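Local coordinates for hypothetical protein (Uncultured marine organism, PDB 2OD6), which is of unknown function but forms a ferredoxin-like dimer and holds a long-chain keto fatty acid between its sheet and helices, consistent with a lipid-binding role, at residues T8-A13 / V62-Y67; I16-M21 / E57-V62. All blocks are in the same frame, centred on the assembly; numbering follows the deposited sequence.

Contact 1: residues T8-A13 / V62-Y67. With OHA (10-oxohexadecanoic acid), chain E.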
ATOM      1  N   THR A   8      -7.455   4.384  -2.992  1.00 11.02           N
ATOM      2  CA  THR A   8      -6.798   3.264  -2.297  1.00  6.28           C
ATOM      3  C   THR A   8      -6.488   3.616  -0.875  1.00 10.27           C
ATOM      4  O   THR A   8      -5.942   4.669  -0.611  1.00 11.57           O
ATOM      5  CB  THR A   8      -5.490   2.846  -2.973  1.00 11.50           C
ATOM      6  OG1 THR A   8      -5.768   2.433  -4.316  1.00  4.41           O
ATOM      7  CG2 THR A   8      -4.831   1.629  -2.271  1.00  6.23           C
ATOM      8  N   SER A   9      -6.866   2.719   0.028  1.00  5.38           N
ATOM      9  CA  SER A   9      -6.601   2.868   1.446  1.00  7.13           C
ATOM     10  C   SER A   9      -5.603   1.792   1.857  1.00  6.94           C
ATOM     11  O   SER A   9      -5.678   0.667   1.338  1.00 10.53           O
ATOM     12  CB  SER A   9      -7.875   2.711   2.206  1.00  9.72           C
ATOM     13  OG  SER A   9      -8.794   3.710   1.861  1.00 15.37           O
ATOM     14  N   PHE A  10      -4.684   2.146   2.757  1.00  7.17           N
ATOM     15  CA  PHE A  10      -3.700   1.218   3.307  1.00  3.27           C
ATOM     16  C   PHE A  10      -3.872   1.233   4.757  1.00  3.64           C
ATOM     17  O   PHE A  10      -3.644   2.264   5.374  1.00  3.03           O
ATOM     18  CB  PHE A  10      -2.267   1.660   2.996  1.00  7.66           C
ATOM     19  CG  PHE A  10      -2.006   1.871   1.546  1.00  7.20           C
ATOM     20  CD1 PHE A  10      -1.655   0.819   0.721  1.00  8.58           C
ATOM     21  CD2 PHE A  10      -2.143   3.127   0.993  1.00 14.56           C
ATOM     22  CE1 PHE A  10      -1.423   1.024  -0.630  1.00 13.91           C
ATOM     23  CE2 PHE A  10      -1.911   3.335  -0.358  1.00  2.00           C
ATOM     24  CZ  PHE A  10      -1.561   2.288  -1.174  1.00 11.00           C
ATOM     25  N   THR A  11      -4.359   0.139   5.307  1.00  2.29           N
ATOM     26  CA  THR A  11      -4.518   0.079   6.786  1.00  4.76           C
ATOM     27  C   THR A  11      -3.359  -0.725   7.311  1.00  4.19           C
ATOM     28  O   THR A  11      -3.157  -1.892   6.871  1.00  4.62           O
ATOM     29  CB  THR A  11      -5.860  -0.581   7.101  1.00  8.48           C
ATOM     30  OG1 THR A  11      -6.915   0.232   6.573  1.00 10.91           O
ATOM     31  CG2 THR A  11      -6.069  -0.775   8.584  1.00  2.00           C
ATOM     32  N   THR A  12      -2.681  -0.185   8.324  1.00  7.19           N
ATOM     33  CA  THR A  12      -1.613  -0.890   9.001  1.00  8.24           C
ATOM     34  C   THR A  12      -2.168  -1.310  10.333  1.00  6.61           C
ATOM     35  O   THR A  12      -2.744  -0.493  11.090  1.00  3.01           O
ATOM     36  CB  THR A  12      -0.292  -0.048   9.159  1.00  7.42           C
ATOM     37  OG1 THR A  12       0.193   0.289   7.850  1.00  5.18           O
ATOM     38  CG2 THR A  12       0.781  -0.844   9.933  1.00  3.16           C
ATOM     39  N   ALA A  13      -2.036  -2.602  10.585  1.00  4.79           N
ATOM     40  CA  ALA A  13      -2.498  -3.237  11.789  1.00  5.46           C
ATOM     41  C   ALA A  13      -1.324  -3.812  12.603  1.00  2.00           C
ATOM     42  O   ALA A  13      -0.608  -4.682  12.120  1.00  5.93           O
ATOM     43  CB  ALA A  13      -3.449  -4.309  11.368  1.00  2.00           C
ATOM     44  N   VAL A  62      -0.081  -4.971   6.409  1.00  4.21           N
ATOM     45  CA  VAL A  62      -0.706  -3.883   5.715  1.00  7.62           C
ATOM     46  C   VAL A  62      -1.805  -4.467   4.828  1.00  5.25           C
ATOM     47  O   VAL A  62      -1.568  -5.363   4.027  1.00  9.61           O
ATOM     48  CB  VAL A  62       0.312  -3.060   4.836  1.00  8.70           C
ATOM     49  CG1 VAL A  62      -0.409  -1.976   3.973  1.00  2.82           C
ATOM     50  CG2 VAL A  62       1.352  -2.409   5.745  1.00  6.38           C
HETATM   51  N   MSE A  63      -3.000  -3.897   4.966  1.00  2.18           N
HETATM   52  CA  MSE A  63      -4.158  -4.238   4.192  1.00 10.15           C
HETATM   53  C   MSE A  63      -4.444  -3.174   3.116  1.00  7.85           C
HETATM   54  O   MSE A  63      -4.497  -1.957   3.406  1.00 10.09           O
HETATM   55  CB  MSE A  63      -5.311  -4.417   5.164  1.00  9.88           C
HETATM   56  CG  MSE A  63      -5.071  -5.614   6.085  1.00 13.55           C
HETATM   57 SE   MSE A  63      -6.676  -5.860   7.169  0.75 25.14          SE
HETATM   58  CE  MSE A  63      -6.532  -4.406   8.343  1.00  2.00           C
ATOM     59  N   THR A  64      -4.598  -3.575   1.869  1.00 10.24           N
ATOM     60  CA  THR A  64      -4.826  -2.611   0.871  1.00 10.67           C
ATOM     61  C   THR A  64      -6.247  -2.829   0.342  1.00 13.02           C
ATOM     62  O   THR A  64      -6.647  -3.956   0.111  1.00 14.03           O
ATOM     63  CB  THR A  64      -3.794  -2.704  -0.289  1.00 14.94           C
ATOM     64  OG1 THR A  64      -4.074  -3.884  -1.028  1.00 21.00           O
ATOM     65  CG2 THR A  64      -2.355  -2.747   0.240  1.00  2.00           C
ATOM     66  N   TYR A  65      -6.998  -1.735   0.189  1.00 10.50           N
ATOM     67  CA  TYR A  65      -8.321  -1.734  -0.415  1.00  9.83           C
ATOM     68  C   TYR A  65      -8.269  -0.891  -1.679  1.00  6.65           C
ATOM     69  O   TYR A  65      -8.029   0.306  -1.607  1.00  6.21           O
ATOM     70  CB  TYR A  65      -9.294  -1.110   0.563  1.00 10.19           C
ATOM     71  CG  TYR A  65      -9.400  -1.854   1.823  1.00  4.37           C
ATOM     72  CD1 TYR A  65      -8.507  -1.586   2.860  1.00  4.71           C
ATOM     73  CD2 TYR A  65     -10.353  -2.849   2.008  1.00 12.13           C
ATOM     74  CE1 TYR A  65      -8.563  -2.276   4.088  1.00 10.57           C
ATOM     75  CE2 TYR A  65     -10.421  -3.555   3.261  1.00  7.23           C
ATOM     76  CZ  TYR A  65      -9.520  -3.248   4.257  1.00 16.86           C
ATOM     77  OH  TYR A  65      -9.584  -3.921   5.423  1.00 12.40           O
ATOM     78  N   GLU A  66      -8.449  -1.485  -2.835  1.00 11.36           N
ATOM     79  CA  GLU A  66      -8.374  -0.747  -4.058  1.00 11.47           C
ATOM     80  C   GLU A  66      -9.801  -0.524  -4.577  1.00 13.71           C
ATOM     81  O   GLU A  66     -10.455  -1.469  -4.982  1.00  9.88           O
ATOM     82  CB  GLU A  66      -7.584  -1.523  -5.112  1.00 17.98           C
ATOM     83  CG  GLU A  66      -6.084  -1.464  -4.892  1.00 20.99           C
ATOM     84  CD  GLU A  66      -5.320  -2.417  -5.748  1.00 18.45           C
ATOM     85  OE1 GLU A  66      -5.476  -2.430  -6.998  1.00 16.89           O
ATOM     86  OE2 GLU A  66      -4.529  -3.153  -5.140  1.00 13.43           O
ATOM     87  N   TYR A  67     -10.249   0.729  -4.574  1.00 10.60           N
ATOM     88  CA  TYR A  67     -11.566   1.091  -5.042  1.00 10.63           C
ATOM     89  C   TYR A  67     -11.584   1.727  -6.437  1.00 11.15           C
ATOM     90  O   TYR A  67     -10.610   2.357  -6.883  1.00 10.85           O
ATOM     91  CB  TYR A  67     -12.196   2.053  -4.063  1.00  7.06           C
ATOM     92  CG  TYR A  67     -12.172   1.615  -2.606  1.00  6.65           C
ATOM     93  CD1 TYR A  67     -13.087   0.701  -2.125  1.00  8.54           C
ATOM     94  CD2 TYR A  67     -11.259   2.154  -1.708  1.00  7.87           C
ATOM     95  CE1 TYR A  67     -13.084   0.309  -0.777  1.00  9.89           C
ATOM     96  CE2 TYR A  67     -11.267   1.785  -0.371  1.00 10.95           C
ATOM     97  CZ  TYR A  67     -12.203   0.876   0.080  1.00  8.61           C
ATOM     98  OH  TYR A  67     -12.248   0.509   1.406  1.00  9.45           O
TER
HETATM   99  O2  OHA E 300     -10.840   2.084   2.844  1.00 14.23           O
HETATM  100  C16 OHA E 300     -10.783   1.979   4.066  1.00 20.78           C
HETATM  101  O3  OHA E 300     -10.377   3.053   4.704  1.00 13.67           O
HETATM  102  C15 OHA E 300     -11.190   0.728   4.830  1.00 22.14           C
HETATM  103  C14 OHA E 300     -10.565   0.673   6.237  1.00 28.73           C
HETATM  104  C13 OHA E 300     -11.132  -0.418   7.178  1.00 34.59           C
HETATM  105  C12 OHA E 300     -10.074  -1.364   7.783  1.00 38.11           C
HETATM  106  C11 OHA E 300     -10.520  -2.109   9.072  1.00 42.40           C
HETATM  107  C10 OHA E 300     -10.211  -3.619   9.127  1.00 43.52           C
HETATM  108  C9  OHA E 300     -11.269  -4.425   8.340  1.00 50.66           C
HETATM  109  C8  OHA E 300     -10.891  -5.871   7.943  1.00 49.81           C
HETATM  110  C7  OHA E 300     -11.915  -6.455   6.959  1.00 47.41           C
HETATM  111  O1  OHA E 300     -11.802  -6.270   5.750  1.00 36.52           O
HETATM  112  C6  OHA E 300     -13.117  -7.261   7.399  1.00 42.93           C
HETATM  113  C5  OHA E 300     -13.137  -7.571   8.895  1.00 47.53           C
HETATM  114  C4  OHA E 300     -14.330  -8.484   9.234  1.00 46.80           C
HETATM  115  C3  OHA E 300     -14.377  -9.012  10.682  1.00 44.51           C
HETATM  116  C2  OHA E 300     -13.120  -9.745  11.170  1.00 39.65           C
HETATM  117  C1  OHA E 300     -12.489  -9.005  12.342  1.00 38.60           C
HETATM  118  O   HOH W   1      -7.747   1.751  -6.295  1.00  5.19           O
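Segments 8-13 and 62-67, on strands 7-15 and 59-67, run antiparallel, tied by paired backbone bonds, Ser9 with Tyr65 and Thr11 with Met63; Met63 N to Thr11 O, 2.8 Å, is almost straight at 176°. Tyr65 offers the ligand both a ring face and its hydroxyl. Its CB sits near Ser9 O; chi1 (-62°) sets CG anti to the carbonyl carbon, and chi2 (87°) turns the ring's CD1 edge to that oxygen. CE1 passes 3.9 Å from Thr11 OG1, which is hydrogen-bonded to Thr101 OG1; C15 of the bound 10-oxohexadecanoic acid lies over one ring face, and the tip OH donates to the ligand keto oxygen O1 at 3.2 Å. An alanine here would probably loosen the fatty acid, losing this bond and the surface under C15. At the acid end of the ligand, O2 accepts two bonds, from Tyr67 OH at 2.6 Å and Ser9 OG at 2.8 Å, while selenomethionine Met63 touches C10 through CE at 3.8 Å. Across the sheet, Thr64 CG2 meets Phe10 CD1 at 3.7 Å, both residues packing on the second subunit. One face to a ligand, the other to a partner sheet: this arrangement marks dimeric alpha-beta barrel proteins of ferredoxin-like fold.

Contact 2: residues I16-M21 / E57-V62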
ATOM      1  N   ILE A  16       0.397  -7.122  19.427  1.00  6.21           N
ATOM      2  CA  ILE A  16       1.307  -7.334  20.490  1.00  6.43           C
ATOM      3  C   ILE A  16       2.243  -8.546  20.395  1.00  5.54           C
ATOM      4  O   ILE A  16       3.197  -8.640  21.193  1.00  6.25           O
ATOM      5  CB  ILE A  16       0.465  -7.609  21.728  1.00  4.43           C
ATOM      6  CG1 ILE A  16      -0.025  -6.324  22.326  1.00 17.01           C
ATOM      7  CG2 ILE A  16       1.221  -8.425  22.689  1.00 11.83           C
ATOM      8  CD1 ILE A  16      -0.512  -6.606  23.697  1.00  2.00           C
ATOM      9  N   ASN A  17       1.865  -9.530  19.597  1.00  6.68           N
ATOM     10  CA  ASN A  17       2.535 -10.816  19.535  1.00  2.93           C
ATOM     11  C   ASN A  17       1.982 -11.509  18.329  1.00  5.84           C
ATOM     12  O   ASN A  17       0.927 -11.130  17.846  1.00  5.48           O
ATOM     13  CB  ASN A  17       2.231 -11.655  20.784  1.00 11.68           C
ATOM     14  CG  ASN A  17       0.737 -11.925  20.980  1.00 15.66           C
ATOM     15  OD1 ASN A  17      -0.005 -12.301  20.064  1.00  2.00           O
ATOM     16  ND2 ASN A  17       0.300 -11.748  22.172  1.00  2.00           N
ATOM     17  N   ASP A  18       2.665 -12.591  17.971  1.00  2.00           N
ATOM     18  CA  ASP A  18       2.367 -13.468  16.863  1.00  9.30           C
ATOM     19  C   ASP A  18       0.988 -14.113  16.945  1.00  6.16           C
ATOM     20  O   ASP A  18       0.313 -14.167  15.945  1.00  6.87           O
ATOM     21  CB  ASP A  18       3.456 -14.541  16.844  1.00  9.24           C
ATOM     22  CG  ASP A  18       3.419 -15.361  15.597  1.00 22.90           C
ATOM     23  OD1 ASP A  18       3.667 -14.780  14.511  1.00 25.95           O
ATOM     24  OD2 ASP A  18       3.132 -16.581  15.714  1.00 30.01           O
ATOM     25  N   VAL A  19       0.597 -14.590  18.119  1.00  6.06           N
ATOM     26  CA  VAL A  19      -0.719 -15.185  18.399  1.00  4.91           C
ATOM     27  C   VAL A  19      -1.808 -14.205  17.985  1.00  2.55           C
ATOM     28  O   VAL A  19      -2.684 -14.531  17.165  1.00  2.13           O
ATOM     29  CB  VAL A  19      -0.860 -15.558  19.932  1.00  4.95           C
ATOM     30  CG1 VAL A  19      -2.304 -15.861  20.316  1.00  5.91           C
ATOM     31  CG2 VAL A  19      -0.008 -16.766  20.256  1.00  8.73           C
ATOM     32  N   ASP A  20      -1.727 -12.968  18.475  1.00  2.00           N
ATOM     33  CA  ASP A  20      -2.800 -12.007  18.219  1.00  2.00           C
ATOM     34  C   ASP A  20      -2.871 -11.745  16.749  1.00  2.00           C
ATOM     35  O   ASP A  20      -3.965 -11.721  16.157  1.00  6.81           O
ATOM     36  CB  ASP A  20      -2.552 -10.691  18.870  1.00  2.00           C
ATOM     37  CG  ASP A  20      -2.847 -10.762  20.286  1.00  2.00           C
ATOM     38  OD1 ASP A  20      -3.295 -11.878  20.629  1.00  2.00           O
ATOM     39  OD2 ASP A  20      -2.662  -9.757  20.978  1.00  8.01           O
HETATM   40  N   MSE A  21      -1.705 -11.515  16.155  0.50  2.00           N
HETATM   41  CA  MSE A  21      -1.632 -11.310  14.673  0.50  2.00           C
HETATM   42  C   MSE A  21      -2.252 -12.423  13.859  0.50  5.52           C
HETATM   43  O   MSE A  21      -2.949 -12.164  12.836  0.50  2.00           O
HETATM   44  CB  MSE A  21      -0.156 -11.186  14.266  0.50  2.00           C
HETATM   45  CG  MSE A  21       0.121 -10.625  12.938  0.50 11.43           C
HETATM   46 SE   MSE A  21       1.967 -11.006  12.461  0.37 16.23          SE
HETATM   47  CE  MSE A  21       1.489 -11.014  10.619  0.50  2.00           C
ATOM     48  N   GLU A  57      11.300  -6.600  15.151  1.00  4.11           N
ATOM     49  CA  GLU A  57      10.452  -7.435  15.989  1.00  7.23           C
ATOM     50  C   GLU A  57       9.018  -6.845  16.137  1.00  5.31           C
ATOM     51  O   GLU A  57       8.586  -6.431  17.178  1.00 12.63           O
ATOM     52  CB  GLU A  57      11.166  -7.596  17.294  1.00  7.14           C
ATOM     53  CG  GLU A  57      10.609  -8.648  18.175  1.00 13.59           C
ATOM     54  CD  GLU A  57      11.469  -8.885  19.369  1.00 13.71           C
ATOM     55  OE1 GLU A  57      12.180  -7.962  19.837  1.00 33.43           O
ATOM     56  OE2 GLU A  57      11.429 -10.024  19.841  1.00 18.97           O
ATOM     57  N   VAL A  58       8.315  -6.745  15.034  1.00  7.28           N
ATOM     58  CA  VAL A  58       6.965  -6.229  15.108  1.00  8.02           C
ATOM     59  C   VAL A  58       6.061  -7.224  14.441  1.00 10.56           C
ATOM     60  O   VAL A  58       6.490  -8.005  13.584  1.00  7.36           O
ATOM     61  CB  VAL A  58       6.792  -4.836  14.400  1.00 10.35           C
ATOM     62  CG1 VAL A  58       7.672  -3.823  15.053  1.00  8.51           C
ATOM     63  CG2 VAL A  58       7.051  -4.932  12.969  1.00  7.52           C
ATOM     64  N   PHE A  59       4.791  -7.156  14.821  1.00  9.88           N
ATOM     65  CA  PHE A  59       3.790  -8.015  14.244  1.00  8.63           C
ATOM     66  C   PHE A  59       2.813  -7.190  13.460  1.00  2.00           C
ATOM     67  O   PHE A  59       1.948  -6.571  14.026  1.00  2.00           O
ATOM     68  CB  PHE A  59       3.164  -8.788  15.398  1.00  2.00           C
ATOM     69  CG  PHE A  59       4.157  -9.499  16.174  1.00  9.51           C
ATOM     70  CD1 PHE A  59       4.742 -10.632  15.689  1.00  7.80           C
ATOM     71  CD2 PHE A  59       4.630  -8.947  17.328  1.00  2.00           C
ATOM     72  CE1 PHE A  59       5.768 -11.274  16.406  1.00  2.00           C
ATOM     73  CE2 PHE A  59       5.656  -9.577  18.085  1.00 15.39           C
ATOM     74  CZ  PHE A  59       6.217 -10.762  17.618  1.00  3.18           C
ATOM     75  N   ARG A  60       2.846  -7.217  12.121  1.00  5.36           N
ATOM     76  CA  ARG A  60       2.229  -6.133  11.443  1.00  2.00           C
ATOM     77  C   ARG A  60       1.852  -6.557  10.033  1.00  2.00           C
ATOM     78  O   ARG A  60       2.606  -7.196   9.372  1.00  6.77           O
ATOM     79  CB  ARG A  60       3.209  -4.916  11.447  1.00  9.08           C
ATOM     80  CG  ARG A  60       2.716  -3.618  10.792  1.00 11.33           C
ATOM     81  CD  ARG A  60       3.800  -2.471  10.818  1.00  2.00           C
ATOM     82  NE  ARG A  60       4.208  -2.068  12.197  1.00  2.00           N
ATOM     83  CZ  ARG A  60       5.305  -1.382  12.475  1.00  2.00           C
ATOM     84  NH1 ARG A  60       6.087  -0.930  11.541  1.00 10.33           N
ATOM     85  NH2 ARG A  60       5.595  -1.101  13.746  1.00  2.00           N
ATOM     86  N   VAL A  61       0.651  -6.192   9.671  1.00  2.00           N
ATOM     87  CA  VAL A  61       0.168  -6.418   8.282  1.00  2.00           C
ATOM     88  C   VAL A  61      -0.232  -5.113   7.724  1.00  3.19           C
ATOM     89  O   VAL A  61      -0.701  -4.241   8.408  1.00  2.83           O
ATOM     90  CB  VAL A  61      -0.986  -7.430   8.257  1.00  8.26           C
ATOM     91  CG1 VAL A  61      -0.458  -8.810   8.787  1.00  4.24           C
ATOM     92  CG2 VAL A  61      -2.206  -6.958   9.058  1.00  7.54           C
ATOM     93  N   VAL A  62      -0.081  -4.971   6.409  1.00  4.21           N
ATOM     94  CA  VAL A  62      -0.706  -3.883   5.715  1.00  7.62           C
ATOM     95  C   VAL A  62      -1.805  -4.467   4.828  1.00  5.25           C
ATOM     96  O   VAL A  62      -1.568  -5.363   4.027  1.00  9.61           O
ATOM     97  CB  VAL A  62       0.312  -3.060   4.836  1.00  8.70           C
ATOM     98  CG1 VAL A  62      -0.409  -1.976   3.973  1.00  2.82           C
ATOM     99  CG2 VAL A  62       1.352  -2.409   5.745  1.00  6.38           C
TER
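In this ferredoxin-like fold the start of helix 18-40 rests on the first residues of strand 59-67, beside the turn that leads out of strand 7-15. Asn17 is the N-cap: its OD1 accepts from Asp20 N over a very short 2.4 Å, nearly along the C=O axis. This bond caps the first turn of the helix.

Along the second segment, Phe59 provides most of the contact. With CG anti to the carbonyl carbon (chi1 -55°), its ring slides beneath the backbone of the helix start. One face is covered by the Asn17-Asp18 peptide: Asn17 CA stands 3.6 Å from CD2, and Asp18 N is 3.7 Å from CD1, in each case off the ring centre. The Asp18 side chain adds a looser touch, its CB reaching CE1. Selenomethionine Met21 comes from another direction, at the edge of the ring, its side chain crossing that of Phe59 at about a right angle, with SE 3.9 Å from Phe59 CB.

Arg60 follows, and SE also lies against its backbone N. Its side chain points away from the helix, and its NE forms a salt bridge with Asp14 of the adjacent strand. Val61 turns back toward the helix and meets the end of Met21, whose chain leaves with CG anti to the backbone N (chi1 -164°) and stays extended from there. In the Met21 conformer described here the packing is tightest at its tip, where CE presses on Val61 CG1 at 3.5 Å.

Overall arrangement
Contacts 1 and 2 lie about 17 Å apart, centre to centre; both use strand 59-67, and they share Val62. The first residues of that strand meet the start of helix 18-40 in contact 2, while those from Val62 to Tyr67 form the part of its pairing with strand 7-15 covered by contact 1. The two join directly, Ala13 N lying 3.0 Å from Val61 O in a probable hydrogen bond and Thr12 CG2 packing on Arg60 CG. Contact 1 forms part of the fatty-acid pocket, which Thr101 and Arg103 of strand 98-109 help to complete; contact 2 takes no direct part in it, the Val61 side chain being about 9 Å from the ligand.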